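Local coordinates for tyrosine-protein phosphatase YwqE (Bacillus subtilis, PDB 3QY7), which removes phosphate from phosphotyrosine residues of proteins, among them YwqD, YwqF and Ssb, as a manganese-dependent phosphatase, at residues Ser164-Lys176 with Thr200-Leu212. Residues are numbered along the deposited sequence; the frame is centred on the assembly and turned at random. Where two conformers were deposited one is given.
With PO4 (phosphate ion), chain E.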
ATOM      1  N   SER A 164       4.314   7.329   1.598  1.00 12.44           N
ATOM      2  CA  SER A 164       4.347   8.702   2.116  1.00 12.48           C
ATOM      3  C   SER A 164       5.769   9.093   2.447  1.00 12.40           C
ATOM      4  O   SER A 164       6.210  10.158   2.041  1.00 12.11           O
ATOM      5  CB  SER A 164       3.466   8.883   3.355  1.00 12.55           C
ATOM      6  OG  SER A 164       2.084   8.665   3.065  1.00 14.83           O
ATOM      7  N   GLY A 165       6.483   8.223   3.151  1.00 13.24           N
ATOM      8  CA  GLY A 165       7.849   8.550   3.560  1.00 14.57           C
ATOM      9  C   GLY A 165       8.783   8.859   2.402  1.00 15.02           C
ATOM     10  O   GLY A 165       9.661   9.718   2.524  1.00 15.27           O
ATOM     11  N   SER A 166       8.611   8.171   1.273  1.00 15.10           N
ATOM     12  CA  SER A 166       9.432   8.418   0.082  1.00 16.17           C
ATOM     13  C   SER A 166       9.294   9.845  -0.408  1.00 16.43           C
ATOM     14  O   SER A 166      10.298  10.524  -0.668  1.00 17.19           O
ATOM     15  CB  SER A 166       9.059   7.455  -1.052  1.00 15.78           C
ATOM     16  OG  SER A 166       9.295   6.121  -0.656  1.00 16.79           O
ATOM     17  N   LEU A 167       8.048  10.287  -0.554  1.00 16.07           N
ATOM     18  CA  LEU A 167       7.717  11.658  -0.911  1.00 16.64           C
ATOM     19  C   LEU A 167       8.205  12.670   0.123  1.00 17.28           C
ATOM     20  O   LEU A 167       8.609  13.775  -0.254  1.00 17.96           O
ATOM     21  CB  LEU A 167       6.204  11.812  -1.114  1.00 16.27           C
ATOM     22  CG  LEU A 167       5.648  11.146  -2.387  1.00 14.86           C
ATOM     23  CD1 LEU A 167       4.140  11.042  -2.334  1.00 15.23           C
ATOM     24  CD2 LEU A 167       6.107  11.873  -3.663  1.00 16.96           C
ATOM     25  N   ALA A 168       8.183  12.280   1.399  1.00 18.35           N
ATOM     26  CA  ALA A 168       8.536  13.173   2.516  1.00 19.51           C
ATOM     27  C   ALA A 168      10.048  13.282   2.721  1.00 21.07           C
ATOM     28  O   ALA A 168      10.516  14.158   3.454  1.00 22.57           O
ATOM     29  CB  ALA A 168       7.854  12.718   3.806  1.00 19.82           C
ATOM     30  N   GLY A 169      10.804  12.390   2.085  1.00 21.38           N
ATOM     31  CA  GLY A 169      12.272  12.409   2.151  1.00 21.92           C
ATOM     32  C   GLY A 169      12.921  11.617   3.277  1.00 22.85           C
ATOM     33  O   GLY A 169      14.159  11.621   3.393  1.00 23.32           O
ATOM     34  N   ILE A 170      12.123  10.922   4.096  1.00 23.05           N
ATOM     35  CA  ILE A 170      12.678  10.201   5.269  1.00 23.47           C
ATOM     36  C   ILE A 170      13.488   8.952   4.914  1.00 23.80           C
ATOM     37  O   ILE A 170      14.141   8.344   5.775  1.00 23.84           O
ATOM     38  CB  ILE A 170      11.614   9.871   6.355  1.00 23.46           C
ATOM     39  CG1 ILE A 170      10.661   8.770   5.875  1.00 23.95           C
ATOM     40  CG2 ILE A 170      10.891  11.155   6.820  1.00 24.04           C
ATOM     41  CD1 ILE A 170       9.688   8.263   6.928  1.00 24.34           C
ATOM     42  N   PHE A 171      13.441   8.569   3.646  1.00 23.76           N
ATOM     43  CA  PHE A 171      14.247   7.463   3.167  1.00 24.32           C
ATOM     44  C   PHE A 171      15.316   7.959   2.204  1.00 24.76           C
ATOM     45  O   PHE A 171      15.892   7.183   1.431  1.00 24.65           O
ATOM     46  CB  PHE A 171      13.369   6.367   2.560  1.00 24.16           C
ATOM     47  CG  PHE A 171      12.354   5.811   3.526  1.00 24.09           C
ATOM     48  CD1 PHE A 171      12.748   5.330   4.778  1.00 23.51           C
ATOM     49  CD2 PHE A 171      11.003   5.766   3.183  1.00 25.27           C
ATOM     50  CE1 PHE A 171      11.816   4.814   5.680  1.00 24.75           C
ATOM     51  CE2 PHE A 171      10.057   5.252   4.072  1.00 24.90           C
ATOM     52  CZ  PHE A 171      10.463   4.776   5.328  1.00 24.94           C
ATOM     53  N   GLY A 172      15.543   9.262   2.239  1.00 24.86           N
ATOM     54  CA  GLY A 172      16.623   9.836   1.496  1.00 25.25           C
ATOM     55  C   GLY A 172      16.209  10.674   0.341  1.00 25.55           C
ATOM     56  O   GLY A 172      15.113  10.630  -0.013  1.00 25.70           O
ATOM     57  N   LYS A 173      17.130  11.436  -0.209  1.00 26.12           N
ATOM     58  CA  LYS A 173      16.875  12.470  -1.166  1.00 26.87           C
ATOM     59  C   LYS A 173      16.588  11.888  -2.498  1.00 27.08           C
ATOM     60  O   LYS A 173      15.938  12.474  -3.312  1.00 26.89           O
ATOM     61  CB  LYS A 173      18.133  13.326  -1.315  1.00 27.86           C
ATOM     62  CG  LYS A 173      17.955  14.765  -1.101  1.00 30.28           C
ATOM     63  CD  LYS A 173      19.245  15.624  -1.399  1.00 32.81           C
ATOM     64  CE  LYS A 173      20.031  15.228  -2.622  1.00 34.31           C
ATOM     65  NZ  LYS A 173      21.269  16.047  -2.766  1.00 35.68           N
ATOM     66  N   GLN A 174      17.149  10.728  -2.704  1.00 26.77           N
ATOM     67  CA  GLN A 174      17.058  10.135  -4.003  1.00 27.04           C
ATOM     68  C   GLN A 174      15.683   9.524  -4.216  1.00 26.06           C
ATOM     69  O   GLN A 174      15.097   9.733  -5.210  1.00 25.82           O
ATOM     70  CB  GLN A 174      18.141   9.108  -4.213  1.00 27.45           C
ATOM     71  CG  GLN A 174      19.491   9.763  -4.344  1.00 29.99           C
ATOM     72  CD  GLN A 174      19.490  10.880  -5.329  1.00 34.12           C
ATOM     73  OE1 GLN A 174      19.587  12.045  -4.985  1.00 35.50           O
ATOM     74  NE2 GLN A 174      19.352  10.522  -6.583  1.00 35.35           N
ATOM     75  N   LEU A 175      15.231   8.762  -3.237  1.00 25.82           N
ATOM     76  CA  LEU A 175      13.918   8.192  -3.292  1.00 24.91           C
ATOM     77  C   LEU A 175      12.865   9.310  -3.558  1.00 24.32           C
ATOM     78  O   LEU A 175      12.010   9.150  -4.396  1.00 24.00           O
ATOM     79  CB  LEU A 175      13.670   7.425  -1.992  1.00 25.66           C
ATOM     80  CG  LEU A 175      12.978   6.082  -1.919  1.00 27.70           C
ATOM     81  CD1 LEU A 175      13.353   5.203  -3.066  1.00 26.43           C
ATOM     82  CD2 LEU A 175      13.109   5.330  -0.602  1.00 28.44           C
ATOM     83  N   LYS A 176      12.959  10.458  -2.876  1.00 22.83           N
ATOM     84  CA  LYS A 176      11.979  11.555  -3.094  1.00 22.13           C
ATOM     85  C   LYS A 176      11.913  12.060  -4.541  1.00 21.48           C
ATOM     86  O   LYS A 176      10.839  12.240  -5.123  1.00 21.48           O
ATOM     87  CB  LYS A 176      12.242  12.753  -2.163  1.00 21.97           C
ATOM     88  CG  LYS A 176      11.278  13.919  -2.387  1.00 21.62           C
ATOM     89  CD  LYS A 176      11.512  15.055  -1.395  1.00 21.40           C
ATOM     90  CE  LYS A 176      10.683  16.253  -1.780  1.00 20.99           C
ATOM     91  NZ  LYS A 176      10.834  17.381  -0.820  1.00 21.30           N
ATOM     92  N   THR A 200      11.053   5.323  13.056  1.00 18.58           N
ATOM     93  CA  THR A 200      11.810   5.385  11.820  1.00 17.94           C
ATOM     94  C   THR A 200      10.968   5.159  10.558  1.00 17.42           C
ATOM     95  O   THR A 200      10.979   5.935   9.672  1.00 18.47           O
ATOM     96  CB  THR A 200      12.954   4.433  11.795  1.00 17.94           C
ATOM     97  OG1 THR A 200      12.564   3.171  12.263  1.00 18.22           O
ATOM     98  CG2 THR A 200      14.087   4.934  12.668  1.00 19.44           C
ATOM     99  N   ARG A 201      10.207   4.088  10.551  1.00 16.15           N
ATOM    100  CA  ARG A 201       9.325   3.799   9.461  1.00 15.28           C
ATOM    101  C   ARG A 201       7.920   4.161   9.876  1.00 14.75           C
ATOM    102  O   ARG A 201       7.153   3.348  10.121  1.00 15.20           O
ATOM    103  CB  ARG A 201       9.435   2.326   9.073  1.00 15.62           C
ATOM    104  CG  ARG A 201      10.641   2.039   8.259  1.00 17.22           C
ATOM    105  CD  ARG A 201      10.646   0.605   7.803  1.00 22.36           C
ATOM    106  NE  ARG A 201       9.834   0.445   6.615  1.00 24.52           N
ATOM    107  CZ  ARG A 201       9.795  -0.674   5.916  1.00 27.59           C
ATOM    108  NH1 ARG A 201       9.051  -0.760   4.849  1.00 28.71           N
ATOM    109  NH2 ARG A 201      10.534  -1.681   6.281  1.00 28.68           N
ATOM    110  N   ASN A 202       7.679   5.428  10.009  1.00 14.82           N
ATOM    111  CA  ASN A 202       6.412   5.873  10.508  1.00 15.17           C
ATOM    112  C   ASN A 202       5.512   6.517   9.440  1.00 14.98           C
ATOM    113  O   ASN A 202       5.656   6.180   8.335  1.00 16.37           O
ATOM    114  CB  ASN A 202       6.594   6.726  11.717  1.00 16.16           C
ATOM    115  CG  ASN A 202       7.433   7.875  11.448  1.00 16.67           C
ATOM    116  OD1 ASN A 202       7.667   8.200  10.321  1.00 20.77           O
ATOM    117  ND2 ASN A 202       7.861   8.535  12.468  1.00 20.88           N
ATOM    118  N   PHE A 203       4.539   7.322   9.787  1.00 13.64           N
ATOM    119  CA  PHE A 203       3.572   7.713   8.788  1.00 13.36           C
ATOM    120  C   PHE A 203       3.944   8.850   7.783  1.00 13.96           C
ATOM    121  O   PHE A 203       3.988   8.602   6.608  1.00 13.69           O
ATOM    122  CB  PHE A 203       2.249   8.039   9.488  1.00 13.45           C
ATOM    123  CG  PHE A 203       1.572   6.847  10.078  1.00 12.02           C
ATOM    124  CD1 PHE A 203       1.977   6.349  11.281  1.00 12.33           C
ATOM    125  CD2 PHE A 203       0.556   6.194   9.434  1.00 12.00           C
ATOM    126  CE1 PHE A 203       1.416   5.263  11.803  1.00 13.04           C
ATOM    127  CE2 PHE A 203       0.008   5.135   9.973  1.00 11.05           C
ATOM    128  CZ  PHE A 203       0.445   4.645  11.159  1.00 12.58           C
ATOM    129  N   HIS A 204       4.264  10.041   8.288  1.00 14.43           N
ATOM    130  CA  HIS A 204       4.671  11.156   7.423  1.00 14.30           C
ATOM    131  C   HIS A 204       3.621  11.528   6.369  1.00 14.09           C
ATOM    132  O   HIS A 204       3.919  12.026   5.278  1.00 13.29           O
ATOM    133  CB  HIS A 204       6.093  10.924   6.883  1.00 15.02           C
ATOM    134  CG  HIS A 204       7.136  11.307   7.883  1.00 17.62           C
ATOM    135  ND1 HIS A 204       7.647  12.585   7.966  1.00 22.25           N
ATOM    136  CD2 HIS A 204       7.666  10.625   8.922  1.00 20.92           C
ATOM    137  CE1 HIS A 204       8.494  12.656   8.977  1.00 21.48           C
ATOM    138  NE2 HIS A 204       8.533  11.474   9.565  1.00 23.42           N
ATOM    139  N   THR A 205       2.372  11.296   6.752  1.00 13.26           N
ATOM    140  CA  THR A 205       1.219  11.466   5.887  1.00 13.07           C
ATOM    141  C   THR A 205       1.032  12.911   5.417  1.00 13.68           C
ATOM    142  O   THR A 205       0.942  13.176   4.213  1.00 13.37           O
ATOM    143  CB  THR A 205      -0.054  10.996   6.626  1.00 12.81           C
ATOM    144  OG1 THR A 205       0.214   9.745   7.284  1.00 11.92           O
ATOM    145  CG2 THR A 205      -1.197  10.823   5.660  1.00 12.96           C
ATOM    146  N   GLN A 206       0.971  13.837   6.369  1.00 13.43           N
ATOM    147  CA  GLN A 206       0.762  15.249   6.048  1.00 14.15           C
ATOM    148  C   GLN A 206       1.949  15.834   5.302  1.00 14.13           C
ATOM    149  O   GLN A 206       1.767  16.647   4.371  1.00 14.58           O
ATOM    150  CB  GLN A 206       0.454  16.042   7.320  1.00 14.70           C
ATOM    151  CG  GLN A 206      -0.904  15.685   7.931  1.00 16.52           C
ATOM    152  CD  GLN A 206      -2.097  15.984   7.034  1.00 20.12           C
ATOM    153  OE1 GLN A 206      -2.080  16.915   6.223  1.00 22.53           O
ATOM    154  NE2 GLN A 206      -3.145  15.190   7.181  1.00 20.54           N
ATOM    155  N   GLU A 207       3.143  15.397   5.679  0.70 13.63           N
ATOM    156  CA  GLU A 207       4.372  15.844   5.043  0.70 13.65           C
ATOM    157  C   GLU A 207       4.358  15.519   3.544  0.70 13.90           C
ATOM    158  O   GLU A 207       4.636  16.390   2.711  0.70 13.67           O
ATOM    159  CB  GLU A 207       5.569  15.240   5.774  0.70 13.97           C
ATOM    160  CG  GLU A 207       5.701  15.744   7.223  0.70 14.82           C
ATOM    161  CD  GLU A 207       4.996  14.909   8.310  0.70 16.36           C
ATOM    162  OE1 GLU A 207       3.922  14.280   8.088  0.70 11.12           O
ATOM    163  OE2 GLU A 207       5.542  14.918   9.444  0.70 18.74           O
ATOM    164  N   ALA A 208       3.986  14.281   3.216  1.00 12.59           N
ATOM    165  CA  ALA A 208       3.850  13.830   1.830  1.00 13.69           C
ATOM    166  C   ALA A 208       2.787  14.603   1.054  1.00 13.24           C
ATOM    167  O   ALA A 208       3.012  14.957  -0.104  1.00 14.25           O
ATOM    168  CB  ALA A 208       3.579  12.318   1.773  1.00 13.42           C
ATOM    169  N   LEU A 209       1.639  14.866   1.686  1.00 14.17           N
ATOM    170  CA  LEU A 209       0.566  15.612   1.022  1.00 14.11           C
ATOM    171  C   LEU A 209       1.019  17.034   0.734  1.00 15.46           C
ATOM    172  O   LEU A 209       0.744  17.569  -0.332  1.00 15.54           O
ATOM    173  CB  LEU A 209      -0.716  15.622   1.858  1.00 15.03           C
ATOM    174  CG  LEU A 209      -1.340  14.228   1.945  1.00 15.10           C
ATOM    175  CD1 LEU A 209      -2.388  14.204   3.047  1.00 16.15           C
ATOM    176  CD2 LEU A 209      -1.964  13.832   0.627  1.00 16.93           C
ATOM    177  N   TYR A 210       1.747  17.630   1.669  1.00 15.25           N
ATOM    178  CA  TYR A 210       2.245  18.992   1.452  1.00 15.79           C
ATOM    179  C   TYR A 210       3.229  19.033   0.271  1.00 15.57           C
ATOM    180  O   TYR A 210       3.181  19.940  -0.555  1.00 16.60           O
ATOM    181  CB  TYR A 210       2.877  19.558   2.724  1.00 16.30           C
ATOM    182  CG  TYR A 210       3.307  21.007   2.608  1.00 17.60           C
ATOM    183  CD1 TYR A 210       2.451  21.972   2.085  1.00 21.01           C
ATOM    184  CD2 TYR A 210       4.573  21.407   3.035  1.00 20.49           C
ATOM    185  CE1 TYR A 210       2.848  23.316   1.992  1.00 21.95           C
ATOM    186  CE2 TYR A 210       4.980  22.742   2.944  1.00 22.59           C
ATOM    187  CZ  TYR A 210       4.117  23.685   2.411  1.00 22.95           C
ATOM    188  OH  TYR A 210       4.525  25.005   2.317  1.00 23.50           O
ATOM    189  N   VAL A 211       4.111  18.044   0.194  1.00 15.66           N
ATOM    190  CA  VAL A 211       5.027  17.932  -0.936  1.00 15.80           C
ATOM    191  C   VAL A 211       4.241  17.849  -2.248  1.00 16.28           C
ATOM    192  O   VAL A 211       4.538  18.567  -3.208  1.00 16.08           O
ATOM    193  CB  VAL A 211       5.981  16.725  -0.762  1.00 15.56           C
ATOM    194  CG1 VAL A 211       6.643  16.342  -2.086  1.00 17.23           C
ATOM    195  CG2 VAL A 211       7.026  17.031   0.306  1.00 17.75           C
ATOM    196  N   LEU A 212       3.209  17.004  -2.274  1.00 16.20           N
ATOM    197  CA  LEU A 212       2.347  16.886  -3.450  1.00 17.45           C
ATOM    198  C   LEU A 212       1.621  18.175  -3.817  1.00 18.40           C
ATOM    199  O   LEU A 212       1.520  18.514  -5.000  1.00 18.87           O
ATOM    200  CB  LEU A 212       1.326  15.753  -3.266  1.00 16.62           C
ATOM    201  CG  LEU A 212       1.924  14.350  -3.268  1.00 17.64           C
ATOM    202  CD1 LEU A 212       0.842  13.345  -2.872  1.00 16.76           C
ATOM    203  CD2 LEU A 212       2.528  14.016  -4.632  1.00 19.56           C
TER
HETATM  204  P   PO4 E 266       7.803  -4.349   4.076  1.00 25.92           P
HETATM  205  O1  PO4 E 266       6.506  -3.684   4.530  1.00 21.75           O
HETATM  206  O2  PO4 E 266       8.904  -3.355   4.053  1.00 25.51           O
HETATM  207  O3  PO4 E 266       8.171  -5.422   5.051  1.00 25.24           O
HETATM  208  O4  PO4 E 266       7.649  -4.963   2.701  1.00 27.33           O
HETATM  209  O   HOH W   1       0.585   7.961   5.391  1.00 14.18           O
HETATM  210  O   HOH W   2       0.559  10.799   2.551  1.00 16.37           O
HETATM  211  O   HOH W   3       5.542   6.626   5.103  1.00 14.76           O
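Ile-170 meets His-204 with both arms of a side chain that forks at CB. The CG2 methyl lies over the centre of the imidazole, 3.6 Å from the ring centroid, in a CH-pi contact. The other arm begins with CG1, set between the backbone N and the carbonyl carbon (chi1 71°), where it covers a face of the Phe-171 ring; CD1 at the tip reaches the CD2 side of the same imidazole and comes within 3.8 Å of Thr-200 O. A beta-branched residue suits this place because its two arms can serve different partners: one isoleucine thus touches two rings and the backbone of the loop. The Phe-171 ring turns its edge to Arg-201: Phe-171 CE1 lies 4.0 Å from Arg-201 CG, which sits near the ring plane, with ring and guanidinium almost perpendicular.

Farther along, the helices 164-168 and 205-212 cross at 55° with axes 7.8 Å apart, a closeness that small residues allow: the Ala-208 methyl lies 3.4 Å from the Ser-164 carbonyl O, and Ala-168 fits against CB of His-204 and of Glu-207. Leu-167 continues the apolar seam, CB on the Ala-208 methyl and CD1 on Leu-212, while both Val-211 methyls straddle its carbonyl O. Ser-164 OG holds two waters, one bound to Thr-205 OG1 and the other donating to Thr-205 O; a third accepts from Gly-165 N (2.7 Å) and donates to Phe-203 O (2.9 Å). Gly-169, with positive phi, ends the first helix in a Schellman motif.

Arg-201 bends toward the metal site, pairing weakly with the iron ligand Asp-194; its NH1 donates to O2 of a phosphate, probably a crystallisation component (2.7 Å, 157°). This is the helical rim of a TIM-barrel-like PHP phosphatase, meeting the loop that borders its trinuclear metal site.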